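Local atomic coordinates of ABC transporter substrate binding protein (Ribose) (PDB entry 5DKV), a protein that binds the sugar alpha-D-tagatopyranose and probably serves as the solute-binding component of a bacterial ABC transporter for carbohydrates. Residues F270-H275 against F304-K309. Sequence-based numbering, arbitrary orientation.
Sequences FAIAQH and FTVINK. With T6T (alpha-D-tagatopyranose), chain E.
In this periplasmic sugar-binding fold, strand 270-273 pairs antiparallel with the end of strand 299-307, and Gln274, directly after Ala273 in the chain, reaches into the tagatose pocket. Four backbone bonds fix the register: Ala271 and Ile307 exchange two, with Ile307 N to Ala271 O at 2.9 Å, and Ala273 and Thr305 exchange two more. The bond from Ala273 N to Thr305 O is bent, with an N-H...O angle of 145°, and its donor stands out of the carbonyl plane. Ile272 faces Val306 in the non-hydrogen-bonded pair between them; on that side Ile272 CD1 lies 4.0 Å from Val306 CG1, and Ile272 CG2 sits 3.9 Å from Phe304 CD1, with Ile148 of helix 142-156 against both Ile272 and Phe304. On the other face Ala273 CB meets Ile307 CD1 at 4.0 Å. Beyond the strand, the His275 ring turns its edge to the threonine hydroxyl, NE2 to Thr305 OG1 at 2.8 Å, while ND1 bonds Glu278 and Phe320 stacks on the ring. With CG beside the backbone N (chi1 -58°) and the chain then extended, Gln274 runs alongside Phe304, its CG at the ring edge near CE1, and sends NE2 to T6T O4 at 2.9 Å, nearly straight at 176°. Asp254 also bonds NE2 and Ser140 holds OE1. Both ends of the amide are therefore engaged, which fixes its rotation and presents an N-H donor to the sugar hydroxyl.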
loop_
_atom_site.group_PDB
_atom_site.type_symbol
_atom_site.label_atom_id
_atom_site.label_comp_id
_atom_site.label_asym_id
_atom_site.label_seq_id
_atom_site.Cartn_x
_atom_site.Cartn_y
_atom_site.Cartn_z
ATOM N N PHE A 270 -16.621 -4.581 1.063
ATOM C CA PHE A 270 -15.966 -3.310 0.803
ATOM C C PHE A 270 -14.546 -3.535 0.332
ATOM O O PHE A 270 -13.852 -4.409 0.843
ATOM C CB PHE A 270 -15.931 -2.417 2.056
ATOM C CG PHE A 270 -17.281 -2.090 2.606
ATOM C CD1 PHE A 270 -18.005 -1.048 2.076
ATOM C CD2 PHE A 270 -17.816 -2.815 3.662
ATOM C CE1 PHE A 270 -19.230 -0.727 2.553
ATOM C CE2 PHE A 270 -19.067 -2.514 4.153
ATOM C CZ PHE A 270 -19.779 -1.461 3.613
ATOM N N ALA A 271 -14.130 -2.725 -0.622
ATOM C CA ALA A 271 -12.729 -2.617 -0.989
ATOM C C ALA A 271 -12.274 -1.215 -0.655
ATOM O O ALA A 271 -12.907 -0.241 -1.049
ATOM C CB ALA A 271 -12.523 -2.928 -2.466
ATOM N N ILE A 272 -11.189 -1.114 0.104
ATOM C CA ILE A 272 -10.620 0.181 0.467
ATOM C C ILE A 272 -9.488 0.536 -0.519
ATOM O O ILE A 272 -8.360 0.093 -0.370
ATOM C CB ILE A 272 -10.085 0.200 1.925
ATOM C CG1 ILE A 272 -11.086 -0.403 2.929
ATOM C CG2 ILE A 272 -9.705 1.633 2.309
ATOM C CD1 ILE A 272 -12.453 0.184 2.860
ATOM N N ALA A 273 -9.825 1.293 -1.565
ATOM C CA ALA A 273 -8.861 1.713 -2.592
ATOM C C ALA A 273 -7.948 2.803 -2.045
ATOM O O ALA A 273 -8.404 3.814 -1.544
ATOM C CB ALA A 273 -9.591 2.213 -3.866
ATOM N N GLN A 274 -6.641 2.602 -2.119
ATOM C CA GLN A 274 -5.734 3.710 -2.001
ATOM C C GLN A 274 -5.779 4.481 -3.307
ATOM O O GLN A 274 -6.520 4.124 -4.221
ATOM C CB GLN A 274 -4.323 3.218 -1.709
ATOM C CG GLN A 274 -4.214 2.362 -0.438
ATOM C CD GLN A 274 -2.786 2.012 -0.127
ATOM O OE1 GLN A 274 -2.077 2.823 0.427
ATOM N NE2 GLN A 274 -2.358 0.802 -0.495
ATOM N N HIS A 275 -4.953 5.516 -3.375
ATOM C CA HIS A 275 -4.782 6.353 -4.575
ATOM C C HIS A 275 -3.342 6.276 -5.063
ATOM O O HIS A 275 -2.612 7.248 -4.987
ATOM C CB HIS A 275 -5.151 7.791 -4.262
ATOM C CG HIS A 275 -6.613 8.000 -3.994
ATOM N ND1 HIS A 275 -7.151 9.251 -3.783
ATOM C CD2 HIS A 275 -7.644 7.128 -3.885
ATOM C CE1 HIS A 275 -8.446 9.147 -3.561
ATOM N NE2 HIS A 275 -8.775 7.869 -3.616
ATOM N N PHE A 304 -8.452 7.781 0.461
ATOM C CA PHE A 304 -9.060 6.496 0.167
ATOM C C PHE A 304 -10.361 6.702 -0.589
ATOM O O PHE A 304 -11.025 7.740 -0.470
ATOM C CB PHE A 304 -9.357 5.708 1.441
ATOM C CG PHE A 304 -8.174 5.483 2.295
ATOM C CD1 PHE A 304 -7.207 4.588 1.903
ATOM C CD2 PHE A 304 -8.029 6.147 3.488
ATOM C CE1 PHE A 304 -6.105 4.363 2.687
ATOM C CE2 PHE A 304 -6.953 5.925 4.270
ATOM C CZ PHE A 304 -5.977 5.038 3.872
ATOM N N THR A 305 -10.704 5.696 -1.380
ATOM C CA THR A 305 -12.017 5.576 -1.992
ATOM C C THR A 305 -12.597 4.248 -1.533
ATOM O O THR A 305 -12.036 3.194 -1.833
ATOM C CB THR A 305 -11.937 5.632 -3.523
ATOM O OG1 THR A 305 -11.419 6.903 -3.939
ATOM C CG2 THR A 305 -13.310 5.434 -4.161
ATOM N N VAL A 306 -13.705 4.304 -0.800
ATOM C CA VAL A 306 -14.377 3.091 -0.325
ATOM C C VAL A 306 -15.359 2.622 -1.401
ATOM O O VAL A 306 -16.270 3.347 -1.780
ATOM C CB VAL A 306 -15.081 3.338 1.003
ATOM C CG1 VAL A 306 -15.721 2.044 1.522
ATOM C CG2 VAL A 306 -14.061 3.885 2.040
ATOM N N ILE A 307 -15.120 1.417 -1.915
ATOM C CA ILE A 307 -15.882 0.854 -3.017
ATOM C C ILE A 307 -16.793 -0.244 -2.480
ATOM O O ILE A 307 -16.361 -1.125 -1.724
ATOM C CB ILE A 307 -14.953 0.286 -4.146
ATOM C CG1 ILE A 307 -13.916 1.330 -4.559
ATOM C CG2 ILE A 307 -15.800 -0.141 -5.370
ATOM C CD1 ILE A 307 -12.912 0.839 -5.621
ATOM N N ASN A 308 -18.071 -0.167 -2.836
ATOM C CA ASN A 308 -19.038 -1.179 -2.440
ATOM C C ASN A 308 -19.796 -1.691 -3.666
ATOM O O ASN A 308 -19.530 -1.260 -4.783
ATOM C CB ASN A 308 -20.014 -0.606 -1.402
ATOM C CG ASN A 308 -20.770 0.613 -1.919
ATOM O OD1 ASN A 308 -21.466 0.531 -2.920
ATOM N ND2 ASN A 308 -20.666 1.729 -1.215
ATOM N N LYS A 309 -20.747 -2.592 -3.450
ATOM C CA LYS A 309 -21.524 -3.204 -4.519
ATOM C C LYS A 309 -22.259 -2.187 -5.385
ATOM O O LYS A 309 -22.433 -2.395 -6.577
ATOM C CB LYS A 309 -22.551 -4.173 -3.906
ATOM C CG LYS A 309 -23.153 -5.177 -4.847
ATOM C CD LYS A 309 -24.231 -5.988 -4.109
ATOM C CE LYS A 309 -24.569 -7.306 -4.803
ATOM N NZ LYS A 309 -24.812 -7.174 -6.274
HETATM O O3 T6T E . -1.082 -2.384 -0.058
HETATM C C3 T6T E . -0.095 -2.030 -1.016
HETATM C C4 T6T E . 0.938 -1.221 -0.361
HETATM O O4 T6T E . 0.328 0.021 0.152
HETATM C C5 T6T E . 1.578 -1.976 0.720
HETATM O O5 T6T E . 2.675 -1.247 1.298
HETATM C C6 T6T E . 2.202 -3.267 0.217
HETATM O O6 T6T E . 1.186 -4.052 -0.474
HETATM C C2 T6T E . 0.571 -3.309 -1.559
HETATM O O2 T6T E . 1.523 -2.915 -2.518
HETATM C C1 T6T E . -0.364 -4.303 -2.127
HETATM O O1 T6T E . -1.084 -3.793 -3.203
#